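Local coordinates for protein chloride intracellular channel exc-4 (PDB 2YV9) that may insert into membranes to form chloride channels and is required to control the lumen size of the growing excretory canal in Caenorhabditis elegans, at residues L19-K25 and P79-E85; Q41-M45 and A233-P239; A26-D30 and Q242-H246. All coordinates share one frame; numbering follows the deposited sequence. Where two conformers were deposited one is given.

Contact 1 of 3, residues L19-K25 and P79-E85; sequences LLELYVK and PPIMIEE. With CA (calcium ion), chain C.
Pro80, entered through a cis peptide bond from Pro79, packs its ring on Leu22 CD1 through CB, while its backbone O binds a calcium ion at 2.7 Å. A water and the backbone oxygens of Gln78 and Thr92 complete the observed ligands. Pro79 lies against the end of strand 19-25, its CB 3.4 Å from Lys25 N. Past the two prolines the chain joins strand 19-25 in antiparallel fashion. Glu21 and Ile83 form a hydrogen-bonded pair, Glu21 N to Ile83 O at 2.9 Å and nearly straight (174°); Tyr23 N donates to Ile81 O, whereas the return bond from Ile81 N to Tyr23 O is weak at 3.3 Å. The cis-proline ahead of an antiparallel strand is a hallmark of the thioredoxin fold, here the N-terminal domain of a GST-like protein. On one face of the sheet, Ile83 sends CG1 to the edge of the Tyr23 ring, 3.3 Å from Tyr23 CE2. Tyr23 CG is anti to the carbonyl carbon (chi1 -73°), which swings the ring across Ile83, and Phe74 meets it from helix 68-74. The other face carries Leu20, Leu22 and Met82; Met82 SD rests 4.0 Å from Leu20 CB. Leu20 CD2 lies alongside the Glu84 carboxylate, whose oxygens are taken by Tyr91 and, in a salt bridge, Arg100. At the far end a water accepts from Glu85 N at 2.8 Å and lies close to Ile83 O.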
loop_
_atom_site.group_PDB
_atom_site.type_symbol
_atom_site.label_atom_id
_atom_site.label_comp_id
_atom_site.label_asym_id
_atom_site.label_seq_id
_atom_site.Cartn_x
_atom_site.Cartn_y
_atom_site.Cartn_z
ATOM N N LEU A 19 -19.196 3.498 -8.926
ATOM C CA LEU A 19 -19.360 2.926 -7.610
ATOM C C LEU A 19 -18.000 2.403 -7.184
ATOM O O LEU A 19 -17.456 1.499 -7.838
ATOM C CB LEU A 19 -20.370 1.758 -7.597
ATOM C CG LEU A 19 -20.424 0.945 -6.298
ATOM C CD1 LEU A 19 -20.808 1.892 -5.121
ATOM C CD2 LEU A 19 -21.388 -0.238 -6.425
ATOM N N LEU A 20 -17.461 2.984 -6.109
ATOM C CA LEU A 20 -16.160 2.592 -5.541
ATOM C C LEU A 20 -16.422 2.015 -4.160
ATOM O O LEU A 20 -17.061 2.684 -3.326
ATOM C CB LEU A 20 -15.252 3.810 -5.440
ATOM C CG LEU A 20 -14.979 4.565 -6.746
ATOM C CD1 LEU A 20 -14.194 5.891 -6.525
ATOM C CD2 LEU A 20 -14.302 3.646 -7.758
ATOM N N GLU A 21 -16.006 0.767 -3.937
ATOM C CA GLU A 21 -16.154 0.123 -2.638
ATOM C C GLU A 21 -14.771 0.122 -1.998
ATOM O O GLU A 21 -13.789 -0.193 -2.653
ATOM C CB GLU A 21 -16.731 -1.291 -2.782
ATOM C CG GLU A 21 -18.005 -1.310 -3.638
ATOM C CD GLU A 21 -18.473 -2.706 -3.999
ATOM O OE1 GLU A 21 -18.708 -3.512 -3.068
ATOM O OE2 GLU A 21 -18.642 -2.982 -5.213
ATOM N N LEU A 22 -14.708 0.573 -0.752
ATOM C CA LEU A 22 -13.485 0.575 0.027
ATOM C C LEU A 22 -13.608 -0.413 1.163
ATOM O O LEU A 22 -14.560 -0.353 1.943
ATOM C CB LEU A 22 -13.250 1.964 0.594
ATOM C CG LEU A 22 -11.917 2.093 1.328
ATOM C CD1 LEU A 22 -10.739 2.063 0.363
ATOM C CD2 LEU A 22 -11.932 3.403 2.078
ATOM N N TYR A 23 -12.628 -1.318 1.246
ATOM C CA TYR A 23 -12.551 -2.298 2.309
ATOM C C TYR A 23 -11.513 -1.754 3.268
ATOM O O TYR A 23 -10.421 -1.396 2.848
ATOM C CB TYR A 23 -12.085 -3.654 1.762
ATOM C CG TYR A 23 -13.137 -4.381 0.958
ATOM C CD1 TYR A 23 -13.917 -5.371 1.519
ATOM C CD2 TYR A 23 -13.391 -4.021 -0.366
ATOM C CE1 TYR A 23 -14.887 -6.024 0.776
ATOM C CE2 TYR A 23 -14.346 -4.679 -1.110
ATOM C CZ TYR A 23 -15.094 -5.671 -0.536
ATOM O OH TYR A 23 -16.058 -6.307 -1.299
ATOM N N VAL A 24 -11.866 -1.667 4.535
ATOM C CA VAL A 24 -11.003 -1.131 5.572
ATOM C C VAL A 24 -10.756 -2.195 6.651
ATOM O O VAL A 24 -11.608 -3.011 6.940
ATOM C CB VAL A 24 -11.564 0.168 6.188
ATOM C CG1 VAL A 24 -11.702 1.278 5.080
ATOM C CG2 VAL A 24 -12.891 -0.073 6.959
ATOM N N LYS A 25 -9.588 -2.119 7.279
ATOM C CA LYS A 25 -9.280 -2.995 8.386
ATOM C C LYS A 25 -10.250 -2.772 9.550
ATOM O O LYS A 25 -10.442 -1.650 9.985
ATOM C CB LYS A 25 -7.849 -2.732 8.863
ATOM C CG LYS A 25 -7.428 -3.683 9.972
ATOM C CD LYS A 25 -6.162 -3.273 10.738
ATOM C CE LYS A 25 -6.031 -4.155 12.009
ATOM N NZ LYS A 25 -7.130 -3.891 13.053
ATOM N N PRO A 79 -6.054 -4.232 3.606
ATOM C CA PRO A 79 -6.731 -2.972 3.456
ATOM C C PRO A 79 -5.739 -1.857 3.632
ATOM O O PRO A 79 -4.727 -2.033 4.303
ATOM C CB PRO A 79 -7.769 -2.963 4.577
ATOM C CG PRO A 79 -7.926 -4.367 4.982
ATOM C CD PRO A 79 -6.606 -4.988 4.740
ATOM N N PRO A 80 -6.012 -0.703 2.997
ATOM C CA PRO A 80 -7.164 -0.429 2.144
ATOM C C PRO A 80 -7.092 -1.101 0.777
ATOM O O PRO A 80 -6.019 -1.228 0.155
ATOM C CB PRO A 80 -7.080 1.078 1.929
ATOM C CG PRO A 80 -5.614 1.376 2.056
ATOM C CD PRO A 80 -5.075 0.444 3.047
ATOM N N ILE A 81 -8.268 -1.540 0.323
ATOM C CA ILE A 81 -8.451 -2.123 -0.992
ATOM C C ILE A 81 -9.733 -1.463 -1.558
ATOM O O ILE A 81 -10.732 -1.344 -0.856
ATOM C CB ILE A 81 -8.675 -3.678 -0.948
ATOM C CG1 ILE A 81 -7.368 -4.351 -0.583
ATOM C CG2 ILE A 81 -9.074 -4.200 -2.284
ATOM C CD1 ILE A 81 -7.583 -5.783 -0.118
ATOM N N MET A 82 -9.709 -1.073 -2.830
ATOM C CA MET A 82 -10.834 -0.419 -3.480
ATOM C C MET A 82 -11.260 -1.219 -4.692
ATOM O O MET A 82 -10.378 -1.658 -5.505
ATOM C CB MET A 82 -10.508 1.028 -3.850
ATOM C CG MET A 82 -11.746 1.829 -4.263
ATOM S SD MET A 82 -11.355 3.582 -4.451
ATOM C CE MET A 82 -10.337 3.656 -5.892
ATOM N N ILE A 83 -12.593 -1.462 -4.787
ATOM C CA ILE A 83 -13.173 -2.249 -5.857
ATOM C C ILE A 83 -14.045 -1.389 -6.726
ATOM O O ILE A 83 -14.831 -0.564 -6.199
ATOM C CB ILE A 83 -14.081 -3.407 -5.349
ATOM C CG1 ILE A 83 -13.386 -4.190 -4.245
ATOM C CG2 ILE A 83 -14.391 -4.330 -6.497
ATOM C CD1 ILE A 83 -12.136 -4.669 -4.629
ATOM N N GLU A 84 -13.856 -1.522 -8.033
ATOM C CA GLU A 84 -14.770 -0.834 -9.007
ATOM C C GLU A 84 -15.331 -1.916 -9.915
ATOM O O GLU A 84 -14.868 -2.172 -11.017
ATOM C CB GLU A 84 -14.054 0.248 -9.781
ATOM C CG GLU A 84 -14.974 1.185 -10.573
ATOM C CD GLU A 84 -14.235 2.443 -11.034
ATOM O OE1 GLU A 84 -12.998 2.576 -10.808
ATOM O OE2 GLU A 84 -14.882 3.303 -11.671
ATOM N N GLU A 85 -16.345 -2.579 -9.405
ATOM C CA GLU A 85 -16.856 -3.798 -10.017
ATOM C C GLU A 85 -17.374 -3.573 -11.435
ATOM O O GLU A 85 -17.157 -4.402 -12.309
ATOM C CB GLU A 85 -17.951 -4.375 -9.156
ATOM C CG GLU A 85 -17.734 -5.788 -8.893
ATOM C CD GLU A 85 -18.815 -6.371 -8.044
ATOM O OE1 GLU A 85 -19.440 -5.654 -7.257
ATOM O OE2 GLU A 85 -19.013 -7.584 -8.199
HETATM CA CA CA C . -3.420 -1.777 0.167
HETATM O O HOH W 1 -17.564 -1.508 -7.077
HETATM O O HOH W 2 -2.086 -1.866 2.492
#

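Contact 2 of 3, residues Q41-M45 and A233-P239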
loop_
_atom_site.group_PDB
_atom_site.type_symbol
_atom_site.label_atom_id
_atom_site.label_comp_id
_atom_site.label_asym_id
_atom_site.label_seq_id
_atom_site.Cartn_x
_atom_site.Cartn_y
_atom_site.Cartn_z
ATOM N N GLN A 41 -8.203 5.441 6.534
ATOM C CA GLN A 41 -8.877 6.741 6.791
ATOM C C GLN A 41 -8.511 7.802 5.730
ATOM O O GLN A 41 -9.344 8.589 5.313
ATOM C CB GLN A 41 -8.636 7.329 8.141
ATOM C CG GLN A 41 -9.709 8.352 8.404
ATOM C CD GLN A 41 -9.764 8.994 9.806
ATOM O OE1 GLN A 41 -8.964 8.703 10.711
ATOM N NE2 GLN A 41 -10.724 9.917 9.972
ATOM N N GLU A 42 -7.262 7.836 5.303
ATOM C CA GLU A 42 -6.835 8.758 4.236
ATOM C C GLU A 42 -7.748 8.572 2.997
ATOM O O GLU A 42 -8.323 9.535 2.505
ATOM C CB GLU A 42 -5.398 8.448 3.845
ATOM C CG GLU A 42 -4.840 9.277 2.696
ATOM C CD GLU A 42 -3.367 9.048 2.412
ATOM O OE1 GLU A 42 -2.740 8.146 3.023
ATOM O OE2 GLU A 42 -2.842 9.750 1.521
ATOM N N PHE A 43 -7.848 7.359 2.456
ATOM C CA PHE A 43 -8.629 7.166 1.247
ATOM C C PHE A 43 -10.118 7.326 1.474
ATOM O O PHE A 43 -10.850 7.806 0.576
ATOM C CB PHE A 43 -8.314 5.862 0.530
ATOM C CG PHE A 43 -6.910 5.793 0.074
ATOM C CD1 PHE A 43 -6.383 6.803 -0.709
ATOM C CD2 PHE A 43 -6.081 4.767 0.448
ATOM C CE1 PHE A 43 -5.069 6.766 -1.107
ATOM C CE2 PHE A 43 -4.766 4.735 0.022
ATOM C CZ PHE A 43 -4.260 5.718 -0.726
ATOM N N TRP A 44 -10.590 6.940 2.652
ATOM C CA TRP A 44 -12.013 7.128 2.958
ATOM C C TRP A 44 -12.308 8.616 2.951
ATOM O O TRP A 44 -13.284 9.052 2.290
ATOM C CB TRP A 44 -12.375 6.479 4.275
ATOM C CG TRP A 44 -13.854 6.392 4.625
ATOM C CD1 TRP A 44 -14.927 7.048 4.057
ATOM C CD2 TRP A 44 -14.376 5.611 5.694
ATOM N NE1 TRP A 44 -16.100 6.659 4.703
ATOM C CE2 TRP A 44 -15.774 5.766 5.703
ATOM C CE3 TRP A 44 -13.785 4.724 6.615
ATOM C CZ2 TRP A 44 -16.576 5.151 6.651
ATOM C CZ3 TRP A 44 -14.588 4.074 7.527
ATOM C CH2 TRP A 44 -15.976 4.299 7.552
ATOM N N MET A 45 -11.438 9.429 3.582
ATOM C CA MET A 45 -11.694 10.870 3.503
ATOM C C MET A 45 -11.746 11.386 2.063
ATOM O O MET A 45 -12.627 12.203 1.684
ATOM C CB MET A 45 -10.625 11.656 4.258
ATOM C CG MET A 45 -10.692 11.459 5.765
ATOM S SD MET A 45 -9.579 12.373 6.814
ATOM C CE MET A 45 -9.963 14.037 6.338
ATOM N N ALA A 233 -16.061 14.499 6.078
ATOM C CA ALA A 233 -15.110 13.440 5.569
ATOM C C ALA A 233 -14.305 12.824 6.711
ATOM O O ALA A 233 -14.064 11.612 6.742
ATOM C CB ALA A 233 -14.175 14.001 4.520
ATOM N N PHE A 234 -13.864 13.663 7.621
ATOM C CA PHE A 234 -13.127 13.188 8.779
ATOM C C PHE A 234 -14.023 12.430 9.771
ATOM O O PHE A 234 -13.705 11.297 10.240
ATOM C CB PHE A 234 -12.410 14.341 9.476
ATOM C CG PHE A 234 -11.717 13.903 10.746
ATOM C CD1 PHE A 234 -10.462 13.285 10.674
ATOM C CD2 PHE A 234 -12.357 13.978 11.985
ATOM C CE1 PHE A 234 -9.852 12.836 11.794
ATOM C CE2 PHE A 234 -11.711 13.506 13.149
ATOM C CZ PHE A 234 -10.448 12.931 13.015
ATOM N N ILE A 235 -15.149 13.070 10.111
ATOM C CA ILE A 235 -16.023 12.543 11.132
ATOM C C ILE A 235 -16.512 11.162 10.726
ATOM O O ILE A 235 -16.469 10.209 11.553
ATOM C CB ILE A 235 -17.204 13.469 11.397
ATOM C CG1 ILE A 235 -16.726 14.830 11.919
ATOM C CG2 ILE A 235 -18.178 12.833 12.397
ATOM C CD1 ILE A 235 -17.847 15.910 11.848
ATOM N N GLU A 236 -16.960 11.030 9.487
ATOM C CA GLU A 236 -17.589 9.764 9.053
ATOM C C GLU A 236 -16.594 8.600 9.026
ATOM O O GLU A 236 -16.971 7.442 9.225
ATOM C CB GLU A 236 -18.265 9.935 7.691
ATOM C CG GLU A 236 -19.535 10.810 7.773
ATOM C CD GLU A 236 -20.487 10.380 8.868
ATOM O OE1 GLU A 236 -20.911 9.208 8.835
ATOM O OE2 GLU A 236 -20.790 11.203 9.770
ATOM N N SER A 237 -15.322 8.911 8.810
ATOM C CA SER A 237 -14.280 7.885 8.658
ATOM C C SER A 237 -13.461 7.689 9.919
ATOM O O SER A 237 -12.473 6.967 9.894
ATOM C CB SER A 237 -13.349 8.282 7.524
ATOM O OG SER A 237 -12.751 9.563 7.802
ATOM N N CYS A 238 -13.834 8.340 11.009
ATOM C CA CYS A 238 -12.980 8.380 12.202
ATOM C C CYS A 238 -13.322 7.221 13.135
ATOM O O CYS A 238 -14.499 7.047 13.526
ATOM C CB CYS A 238 -13.152 9.714 12.948
ATOM S SG CYS A 238 -12.055 9.873 14.384
ATOM N N PRO A 239 -12.300 6.415 13.497
ATOM C CA PRO A 239 -12.622 5.295 14.368
ATOM C C PRO A 239 -12.914 5.745 15.761
ATOM O O PRO A 239 -12.480 6.806 16.145
ATOM C CB PRO A 239 -11.345 4.470 14.360
ATOM C CG PRO A 239 -10.300 5.421 14.108
ATOM C CD PRO A 239 -10.896 6.414 13.136
#
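Ser237 meets both Gln41 and Trp44, presenting its hydroxyl to one and its methylene to the other. Gln41 NE2 donates to Ser237 OG at 3.0 Å, the oxygen tilted slightly from the amide plane. Ser237 CB sits over one face of the indole, 3.6 Å from the centroid of the five-membered ring of Trp44, a CH-pi contact. At the benzo ring, Glu236 O lies 3.5 Å from Trp44 CZ2. With an alanine at Trp44, the Ser237 methylene would probably lose its CH-pi partner, leaving a gap beside helix 38-52. Beside them, Met45 runs along Phe234, its SD at the ring edge, 5.4 Å from the Phe234 centroid, a Met-aromatic contact, while CE reaches Phe234 CB. The second shell fixes the serine: Ser237 OG, held between backbone N and carbonyl carbon (chi1 59°), donates to Ala233 O at 2.7 Å, which leaves it to accept from the amide. Gln41 arrives extended, CG anti to its N (chi1 -161°), and Pro197 of helix 190-210 flanks it, as it does Met45. Helix 38-52, part of the predicted membrane-inserting segment, packs on the all-helical part of a GST-like fold at the interface between its two domains.

Contact 3 of 3, residues A26-D30 and Q242-H246; sequences ASGID and QDIIH
Ile29 lies over the imidazole of His246, its CG1 above the ring centre at 3.5 Å from the centroid and 14° off the ring normal, a face-on CH-pi contact. The side chains run obliquely to one another, and Ile29 CD1 continues past the ring to reach His246 CB at 3.7 Å. Because His246 CG stands anti to its N (chi1 -166°), the ring extends from the helix to the loop, where CE1 also approaches Gly28 C. At the ring edge, in its plane, a water 2.7 Å from His246 ND1 accepts from Gly28 N. Ser27 faces Asp243 instead: its OG donates to Asp243 OD1 at 2.6 Å, from above the carboxylate plane. Ser27 OG also accepts from Ile29 N at 2.9 Å and, at 3.3 Å, from Asp30 N, an ST turn and ST motif that fold the loop back and set Ile29 over the histidine. Asp243 OD2 forms a salt bridge to Arg33, whose backbone also hydrogen-bonds to that of Ser27. The loop leads from strand 19-25 toward helix 38-52, and Ala26 still makes a backbone hydrogen bond to Val63 of strand 57-63. Helix 241-251 turns Ile244 and Ile245 to helix 190-210.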
loop_
_atom_site.group_PDB
_atom_site.type_symbol
_atom_site.label_atom_id
_atom_site.label_comp_id
_atom_site.label_asym_id
_atom_site.label_seq_id
_atom_site.Cartn_x
_atom_site.Cartn_y
_atom_site.Cartn_z
ATOM N N ALA A 26 -10.866 -3.852 10.048
ATOM C CA ALA A 26 -11.787 -3.780 11.166
ATOM C C ALA A 26 -11.051 -3.659 12.505
ATOM O O ALA A 26 -9.906 -4.108 12.663
ATOM C CB ALA A 26 -12.690 -5.069 11.198
ATOM N N SER A 27 -11.781 -3.168 13.499
ATOM C CA SER A 27 -11.326 -3.202 14.869
ATOM C C SER A 27 -11.038 -4.632 15.291
ATOM O O SER A 27 -11.803 -5.521 14.955
ATOM C CB SER A 27 -12.421 -2.679 15.777
ATOM O OG SER A 27 -12.163 -3.039 17.128
ATOM N N GLY A 28 -9.961 -4.848 16.033
ATOM C CA GLY A 28 -9.689 -6.174 16.603
ATOM C C GLY A 28 -10.498 -6.448 17.868
ATOM O O GLY A 28 -10.362 -7.531 18.475
ATOM N N ILE A 29 -11.335 -5.516 18.296
ATOM C CA ILE A 29 -12.176 -5.761 19.512
ATOM C C ILE A 29 -13.527 -6.261 19.016
ATOM O O ILE A 29 -14.036 -7.302 19.477
ATOM C CB ILE A 29 -12.370 -4.451 20.362
ATOM C CG1 ILE A 29 -11.046 -3.949 20.933
ATOM C CG2 ILE A 29 -13.361 -4.652 21.519
ATOM C CD1 ILE A 29 -11.190 -2.588 21.643
ATOM N N ASP A 30 -14.121 -5.497 18.104
ATOM C CA ASP A 30 -15.401 -5.840 17.471
ATOM C C ASP A 30 -15.287 -5.614 15.977
ATOM O O ASP A 30 -15.232 -4.482 15.515
ATOM C CB ASP A 30 -16.502 -4.990 18.018
ATOM C CG ASP A 30 -17.873 -5.320 17.429
ATOM O OD1 ASP A 30 -17.964 -6.061 16.433
ATOM O OD2 ASP A 30 -18.860 -4.811 17.988
ATOM N N GLN A 242 -11.680 3.780 21.457
ATOM C CA GLN A 242 -11.234 2.481 21.932
ATOM C C GLN A 242 -10.518 1.688 20.860
ATOM O O GLN A 242 -9.587 0.925 21.165
ATOM C CB GLN A 242 -12.415 1.661 22.431
ATOM C CG GLN A 242 -13.059 2.211 23.701
ATOM C CD GLN A 242 -13.863 3.454 23.474
ATOM O OE1 GLN A 242 -14.349 3.729 22.367
ATOM N NE2 GLN A 242 -14.074 4.200 24.544
ATOM N N ASP A 243 -10.939 1.885 19.606
ATOM C CA ASP A 243 -10.324 1.192 18.497
ATOM C C ASP A 243 -8.974 1.834 18.100
ATOM O O ASP A 243 -8.090 1.155 17.608
ATOM C CB ASP A 243 -11.284 1.058 17.311
ATOM C CG ASP A 243 -12.515 0.314 17.697
ATOM O OD1 ASP A 243 -12.260 -0.723 18.380
ATOM O OD2 ASP A 243 -13.649 0.797 17.450
ATOM N N ILE A 244 -8.815 3.141 18.339
ATOM C CA ILE A 244 -7.534 3.754 18.109
ATOM C C ILE A 244 -6.546 3.206 19.163
ATOM O O ILE A 244 -5.438 2.795 18.831
ATOM C CB ILE A 244 -7.606 5.301 18.211
ATOM C CG1 ILE A 244 -8.491 5.868 17.082
ATOM C CG2 ILE A 244 -6.171 5.890 18.116
ATOM C CD1 ILE A 244 -8.882 7.394 17.218
ATOM N N ILE A 245 -6.971 3.225 20.430
ATOM C CA ILE A 245 -6.131 2.723 21.539
ATOM C C ILE A 245 -5.763 1.272 21.288
ATOM O O ILE A 245 -4.583 0.891 21.334
ATOM C CB ILE A 245 -6.837 2.901 22.877
ATOM C CG1 ILE A 245 -6.990 4.381 23.239
ATOM C CG2 ILE A 245 -6.038 2.218 23.977
ATOM C CD1 ILE A 245 -8.208 4.642 24.134
ATOM N N HIS A 246 -6.743 0.453 20.908
ATOM C CA HIS A 246 -6.483 -0.964 20.689
ATOM C C HIS A 246 -5.540 -1.248 19.535
ATOM O O HIS A 246 -4.713 -2.130 19.618
ATOM C CB HIS A 246 -7.795 -1.684 20.467
ATOM C CG HIS A 246 -7.670 -3.171 20.559
ATOM N ND1 HIS A 246 -7.566 -3.982 19.450
ATOM C CD2 HIS A 246 -7.584 -3.988 21.636
ATOM C CE1 HIS A 246 -7.449 -5.243 19.843
ATOM N NE2 HIS A 246 -7.447 -5.272 21.164
HETATM O O HOH W 3 -7.861 -3.241 16.836
#

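In the fold
Contact 1 pairs two central strands of the four-stranded sheet in the thioredoxin-like N-terminal domain; contacts 2 and 3 join that domain to the helical remainder. Their centres lie about 14 Å (1 to 2), 15 Å (2 to 3) and 20 Å (1 to 3) apart. Strand 19-25 leads into loop 26-30 and then helix 38-52, whose partners are 79-85, 242-246 and 233-239 respectively; contact 1 alternates with the other two along the chain, while contact 2 falls within the span of contact 3. Contact 2 packs against contact 1 through Leu22 with Trp44, and against contact 3 through Pro239 with Ile244. Membrane insertion of the N-terminal domain would probably require contacts 2 and 3 to part.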